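Local coordinates for multifunctional non-homologous end joining DNA repair protein LigD (Mycobacterium tuberculosis, PDB 2IRU) that probably repairs double-strand DNA breaks with Ku by non-homologous end joining, this chain being the polymerase domain expected to add nucleotides at the broken ends, at residues A37-V42 against D274-R279; Y244-R247 against T253-A256. All blocks are in the same frame, centred on the assembly; numbering follows the deposited sequence.

Contact 1. Residues A37-V42 against D274-R279; sequences AGVAEV and DEVLTR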
ATOM      1  N   ALA A  37      12.747  -8.966   5.644  1.00  7.87           N
ATOM      2  CA  ALA A  37      13.613  -8.648   6.792  1.00  7.96           C
ATOM      3  C   ALA A  37      14.282  -7.295   6.648  1.00  7.53           C
ATOM      4  O   ALA A  37      14.364  -6.529   7.622  1.00  7.65           O
ATOM      5  CB  ALA A  37      14.664  -9.728   6.977  1.00  7.65           C
ATOM      6  N   GLY A  38      14.781  -7.014   5.449  1.00  7.01           N
ATOM      7  CA  GLY A  38      15.562  -5.781   5.191  1.00  6.58           C
ATOM      8  C   GLY A  38      14.700  -4.535   5.278  1.00  7.70           C
ATOM      9  O   GLY A  38      15.182  -3.461   5.669  1.00  7.05           O
ATOM     10  N   VAL A  39      13.437  -4.683   4.870  1.00  6.07           N
ATOM     11  CA  VAL A  39      12.509  -3.521   4.880  1.00  6.75           C
ATOM     12  C   VAL A  39      11.663  -3.412   6.146  1.00  6.54           C
ATOM     13  O   VAL A  39      10.946  -2.410   6.306  1.00  6.22           O
ATOM     14  CB  VAL A  39      11.593  -3.407   3.600  1.00  7.17           C
ATOM     15  CG1 VAL A  39      12.430  -3.331   2.301  1.00  9.83           C
ATOM     16  CG2 VAL A  39      10.496  -4.486   3.565  1.00  7.45           C
ATOM     17  N   ALA A  40      11.746  -4.403   7.049  1.00  6.82           N
ATOM     18  CA  ALA A  40      10.839  -4.411   8.205  1.00  7.44           C
ATOM     19  C   ALA A  40      10.819  -3.064   8.942  1.00  7.50           C
ATOM     20  O   ALA A  40       9.743  -2.534   9.245  1.00  7.62           O
ATOM     21  CB  ALA A  40      11.173  -5.567   9.204  1.00  6.74           C
ATOM     22  N   GLU A  41      12.002  -2.537   9.253  1.00  8.17           N
ATOM     23  CA  GLU A  41      12.096  -1.352  10.110  1.00 10.94           C
ATOM     24  C   GLU A  41      11.312  -0.206   9.502  1.00 10.12           C
ATOM     25  O   GLU A  41      10.569   0.478  10.225  1.00 11.56           O
ATOM     26  CB  GLU A  41      13.543  -0.933  10.313  1.00 10.99           C
ATOM     27  CG  GLU A  41      13.735   0.227  11.336  1.00 14.79           C
ATOM     28  CD  GLU A  41      15.157   0.829  11.323  1.00 15.54           C
ATOM     29  OE1 GLU A  41      16.078   0.213  10.717  1.00 22.90           O
ATOM     30  OE2 GLU A  41      15.359   1.903  11.952  1.00 20.54           O
ATOM     31  N   VAL A  42      11.494   0.010   8.197  1.00  8.22           N
ATOM     32  CA  VAL A  42      10.823   1.138   7.519  1.00  8.44           C
ATOM     33  C   VAL A  42       9.384   0.814   7.128  1.00  8.00           C
ATOM     34  O   VAL A  42       8.534   1.745   7.061  1.00  9.41           O
ATOM     35  CB  VAL A  42      11.628   1.660   6.286  1.00  8.51           C
ATOM     36  CG1 VAL A  42      13.005   2.138   6.722  1.00  8.01           C
ATOM     37  CG2 VAL A  42      11.727   0.600   5.147  1.00  7.51           C
ATOM     38  N   ASP A 274      15.538  -5.054  -5.006  1.00 13.55           N
ATOM     39  CA  ASP A 274      16.960  -4.828  -4.728  1.00 14.29           C
ATOM     40  C   ASP A 274      17.313  -3.336  -4.676  1.00 13.82           C
ATOM     41  O   ASP A 274      18.067  -2.907  -3.794  1.00 13.58           O
ATOM     42  CB  ASP A 274      17.837  -5.601  -5.701  1.00 15.10           C
ATOM     43  CG  ASP A 274      17.553  -5.247  -7.145  1.00 18.04           C
ATOM     44  OD1 ASP A 274      16.449  -5.564  -7.648  1.00 20.62           O
ATOM     45  OD2 ASP A 274      18.444  -4.659  -7.777  1.00 24.07           O
ATOM     46  N   GLU A 275      16.699  -2.556  -5.559  1.00 13.31           N
ATOM     47  CA  GLU A 275      16.914  -1.110  -5.576  1.00 14.44           C
ATOM     48  C   GLU A 275      16.347  -0.449  -4.319  1.00 13.79           C
ATOM     49  O   GLU A 275      16.952   0.490  -3.745  1.00 14.06           O
ATOM     50  CB  GLU A 275      16.264  -0.508  -6.827  1.00 13.68           C
ATOM     51  CG  GLU A 275      16.786  -1.037  -8.157  1.00 15.86           C
ATOM     52  CD  GLU A 275      16.097  -0.356  -9.317  1.00 17.55           C
ATOM     53  OE1 GLU A 275      14.943  -0.730  -9.628  1.00 17.17           O
ATOM     54  OE2 GLU A 275      16.725   0.562  -9.935  1.00 23.87           O
ATOM     55  N   VAL A 276      15.192  -0.945  -3.876  1.00 13.92           N
ATOM     56  CA  VAL A 276      14.536  -0.393  -2.675  1.00 14.02           C
ATOM     57  C   VAL A 276      15.443  -0.585  -1.467  1.00 13.13           C
ATOM     58  O   VAL A 276      15.603   0.327  -0.629  1.00 13.22           O
ATOM     59  CB  VAL A 276      13.150  -1.035  -2.474  1.00 14.45           C
ATOM     60  CG1 VAL A 276      12.570  -0.680  -1.085  1.00 16.10           C
ATOM     61  CG2 VAL A 276      12.208  -0.567  -3.635  1.00 15.31           C
ATOM     62  N   LEU A 277      16.040  -1.766  -1.360  1.00 13.56           N
ATOM     63  CA  LEU A 277      16.974  -2.035  -0.255  1.00 12.73           C
ATOM     64  C   LEU A 277      18.160  -1.048  -0.245  1.00 13.80           C
ATOM     65  O   LEU A 277      18.545  -0.513   0.807  1.00 14.39           O
ATOM     66  CB  LEU A 277      17.439  -3.478  -0.362  1.00 13.39           C
ATOM     67  CG  LEU A 277      16.374  -4.514   0.066  1.00 11.79           C
ATOM     68  CD1 LEU A 277      16.944  -5.943  -0.214  1.00 12.67           C
ATOM     69  CD2 LEU A 277      15.936  -4.422   1.566  1.00 15.27           C
ATOM     70  N   THR A 278      18.741  -0.829  -1.426  1.00 12.56           N
ATOM     71  CA  THR A 278      19.883   0.100  -1.578  1.00 13.48           C
ATOM     72  C   THR A 278      19.469   1.523  -1.153  1.00 13.19           C
ATOM     73  O   THR A 278      20.206   2.227  -0.448  1.00 13.59           O
ATOM     74  CB  THR A 278      20.387   0.054  -3.011  1.00 13.12           C
ATOM     75  OG1 THR A 278      20.877  -1.277  -3.251  1.00 15.15           O
ATOM     76  CG2 THR A 278      21.538   1.052  -3.258  1.00 15.40           C
ATOM     77  N   ARG A 279      18.271   1.903  -1.557  1.00 12.59           N
ATOM     78  CA  ARG A 279      17.726   3.234  -1.240  1.00 13.24           C
ATOM     79  C   ARG A 279      17.529   3.411   0.279  1.00 13.35           C
ATOM     80  O   ARG A 279      17.873   4.468   0.837  1.00 13.78           O
ATOM     81  CB  ARG A 279      16.427   3.452  -1.994  1.00 12.53           C
ATOM     82  CG  ARG A 279      16.682   3.673  -3.521  1.00 12.68           C
ATOM     83  CD  ARG A 279      15.435   3.448  -4.351  1.00 13.62           C
ATOM     84  NE  ARG A 279      14.402   4.428  -4.002  1.00 14.98           N
ATOM     85  CZ  ARG A 279      14.369   5.686  -4.440  1.00 18.20           C
ATOM     86  NH1 ARG A 279      15.296   6.169  -5.295  1.00 15.82           N
ATOM     87  NH2 ARG A 279      13.380   6.476  -4.015  1.00 17.07           N
TER
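Leu-277 reaches across to Gly-38 and Val-39, a compact example of how one branched side chain can span two helices whose axes stay 10.2 Å apart at their closest. Followed outward, its CB lies too far back on helix 273-283 to touch residues 37-42. The first torsion sets CG anti to the carbonyl carbon (chi1 -74°), and from there the two methyls part company. CD1 prolongs the chain, anti to CA, and takes no share in the contact; CD2 branches off toward the other helix and does all the touching. It settles against bare backbone, 3.9 Å from Gly-38 CA, where a glycine leaves the helix surface without a side chain in the way. It also meets a methyl, with Val-39 CG1 3.7 Å from Leu-277 CD2, the two side chains crossing at about a right angle. The same valine methyl also faces the next residue back along helix 273-283, more loosely, at 4.3 Å between Val-39 CG1 and Val-276 CG1. The contact is thus purely apolar and small, burying 120 Å² in all. The short segments run 51° apart in direction, so they touch near a crossing point and diverge beyond it. Helix 29-47 is kinked at Glu-41 and Val-42, whose amides lack bonds to the turn before. Among its neighbours, the crossing is filled in by Tyr-35, from the preceding turn of helix 29-47, which touches both Val-276 and Leu-277, and by Ile-280, which packs on Val-39 and Val-42. On the strand side, Val-276 rests on Val-254 and Ala-256 of strand 253-257, which lies between strands 171-174 and 271-272 in the mixed sheet; Tyr-35 of helix 29-47 reaches Val-254 of the same strand.

Contact 2. Residues Y244-R247 against T253-A256; sequences YSLR and TVAA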
ATOM      1  N   TYR A 244       6.342  -0.351   0.407  1.00 10.61           N
ATOM      2  CA  TYR A 244       7.391  -1.400   0.517  1.00 10.15           C
ATOM      3  C   TYR A 244       6.940  -2.838   0.201  1.00 10.60           C
ATOM      4  O   TYR A 244       7.781  -3.734   0.105  1.00 11.57           O
ATOM      5  CB  TYR A 244       8.083  -1.372   1.865  1.00 10.88           C
ATOM      6  CG  TYR A 244       8.755  -0.049   2.135  1.00  9.08           C
ATOM      7  CD1 TYR A 244      10.003   0.236   1.544  1.00 11.06           C
ATOM      8  CD2 TYR A 244       8.184   0.895   3.006  1.00 10.41           C
ATOM      9  CE1 TYR A 244      10.656   1.448   1.793  1.00 14.02           C
ATOM     10  CE2 TYR A 244       8.838   2.129   3.266  1.00 12.29           C
ATOM     11  CZ  TYR A 244      10.070   2.381   2.650  1.00 13.33           C
ATOM     12  OH  TYR A 244      10.740   3.541   2.860  1.00 13.92           O
ATOM     13  N   SER A 245       5.636  -3.040  -0.000  1.00  9.86           N
ATOM     14  CA  SER A 245       5.199  -4.384  -0.451  1.00  9.82           C
ATOM     15  C   SER A 245       5.770  -4.702  -1.823  1.00 10.23           C
ATOM     16  O   SER A 245       5.829  -3.825  -2.719  1.00  9.26           O
ATOM     17  CB  SER A 245       3.663  -4.464  -0.552  1.00  9.71           C
ATOM     18  OG  SER A 245       3.247  -5.796  -0.927  1.00 10.05           O
ATOM     19  N   LEU A 246       6.133  -5.965  -2.009  1.00  8.93           N
ATOM     20  CA  LEU A 246       6.419  -6.497  -3.346  1.00  9.34           C
ATOM     21  C   LEU A 246       5.096  -6.512  -4.110  1.00  9.54           C
ATOM     22  O   LEU A 246       3.997  -6.456  -3.493  1.00  9.81           O
ATOM     23  CB  LEU A 246       6.945  -7.947  -3.242  1.00 10.79           C
ATOM     24  CG  LEU A 246       8.374  -8.097  -2.723  1.00 12.01           C
ATOM     25  CD1 LEU A 246       8.679  -9.527  -2.345  1.00 13.14           C
ATOM     26  CD2 LEU A 246       9.366  -7.678  -3.788  1.00 16.74           C
ATOM     27  N   ARG A 247       5.231  -6.652  -5.421  1.00  9.97           N
ATOM     28  CA  ARG A 247       4.094  -6.869  -6.309  1.00 10.21           C
ATOM     29  C   ARG A 247       4.209  -8.232  -6.965  1.00 11.04           C
ATOM     30  O   ARG A 247       5.312  -8.679  -7.366  1.00 10.41           O
ATOM     31  CB  ARG A 247       4.043  -5.792  -7.403  1.00  9.95           C
ATOM     32  CG  ARG A 247       3.963  -4.337  -6.885  1.00 11.24           C
ATOM     33  CD  ARG A 247       2.853  -4.135  -5.851  1.00 13.22           C
ATOM     34  NE  ARG A 247       1.555  -4.604  -6.289  1.00 14.34           N
ATOM     35  CZ  ARG A 247       0.612  -3.826  -6.808  1.00 19.33           C
ATOM     36  NH1 ARG A 247       0.807  -2.513  -6.932  1.00 19.27           N
ATOM     37  NH2 ARG A 247      -0.560  -4.352  -7.145  1.00 21.60           N
ATOM     38  N   THR A 253       8.850  -5.983  -8.542  1.00  9.85           N
ATOM     39  CA  THR A 253       8.821  -4.554  -8.274  1.00  9.62           C
ATOM     40  C   THR A 253       8.159  -4.294  -6.916  1.00  9.61           C
ATOM     41  O   THR A 253       7.536  -5.197  -6.311  1.00  8.84           O
ATOM     42  CB  THR A 253       8.097  -3.798  -9.386  1.00 10.48           C
ATOM     43  OG1 THR A 253       6.872  -4.478  -9.625  1.00 12.71           O
ATOM     44  CG2 THR A 253       8.951  -3.798 -10.684  1.00  9.99           C
ATOM     45  N   VAL A 254       8.226  -3.038  -6.462  1.00  9.96           N
ATOM     46  CA  VAL A 254       7.775  -2.683  -5.108  1.00  9.95           C
ATOM     47  C   VAL A 254       6.938  -1.395  -5.113  1.00 10.41           C
ATOM     48  O   VAL A 254       7.179  -0.497  -5.961  1.00  9.14           O
ATOM     49  CB  VAL A 254       9.050  -2.443  -4.191  1.00 10.51           C
ATOM     50  CG1 VAL A 254       8.693  -1.862  -2.819  1.00 10.35           C
ATOM     51  CG2 VAL A 254       9.839  -3.763  -4.000  1.00 10.71           C
ATOM     52  N   ALA A 255       6.012  -1.306  -4.145  1.00  9.01           N
ATOM     53  CA  ALA A 255       5.329  -0.043  -3.885  1.00 10.33           C
ATOM     54  C   ALA A 255       6.364   0.891  -3.206  1.00 10.69           C
ATOM     55  O   ALA A 255       6.517   0.891  -1.954  1.00 10.99           O
ATOM     56  CB  ALA A 255       4.098  -0.325  -3.017  1.00 10.03           C
ATOM     57  N   ALA A 256       7.111   1.647  -4.018  1.00  9.47           N
ATOM     58  CA  ALA A 256       8.362   2.284  -3.548  1.00  9.00           C
ATOM     59  C   ALA A 256       8.175   3.788  -3.273  1.00 10.36           C
ATOM     60  O   ALA A 256       7.812   4.523  -4.211  1.00 10.39           O
ATOM     61  CB  ALA A 256       9.510   2.100  -4.557  1.00  9.34           C
TER
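Tyr-244 and Ala-255 begin a run of three backbone hydrogen bonds: Tyr-244 N to Ala-255 O (2.7 Å), Ala-255 N to Ser-245 O (2.9 Å) and Arg-247 N to Thr-253 O (2.9 Å). The first two are nearly straight (164° at hydrogen), whereas the third is bent to 138°. A single beta bridge, Leu-246 with Val-254, lies among them, and Ala-255 centres an inverse gamma turn. Side chains close in around this frame. Val-254 CG1, anti to its own amide nitrogen (chi1 171°), lies 3.5 Å from Ser-245 O and 3.6 Å from Tyr-244 O, while Val-254 CG2 meets Leu-246 CD2 at 3.9 Å. Arg-247 lays its CB and CG against the carbonyl and hydroxyl oxygens of Thr-253, then bends at chi2 and chi3 so that its guanidinium leads away. Farther out, Glu-112 OE2 salt-bridges Arg-247 NE, Ser-175 O accepts from NH1, and Gly-176 O bonds Thr-253 OG1. Tyr-244 OH is held by Asp-285. Arg-247 probably binds the polymerase substrate, as in related enzymes; the chemistry implies that backbone bonding fixes its main chain beside Thr-253, while Glu-112 and Ser-175 hold its side chain near the probable substrate site.

The two contacts differ in chemistry as in place: helix against helix by methyls, loop against strand by backbone bonds. Contact 1, its centre about 15 Å from the chain centre and partly open, relies on apolar packing, methyls and a glycine backbone; contact 2, its centre about 8 Å from the chain centre, is buried and adds apolar contacts to its hydrogen bonds. They meet directly across a shared apolar layer: Val-42 CG2 lies 3.5 Å from Tyr-244 CZ, and Val-276 CG1 lies 3.8 Å from Tyr-244 CD1. Helices 29-47 and 273-283 therefore cover the loop and strand of contact 2 on this side, whereas its Arg-247 comes near the predicted substrate-binding residues Ser-177 and His-114.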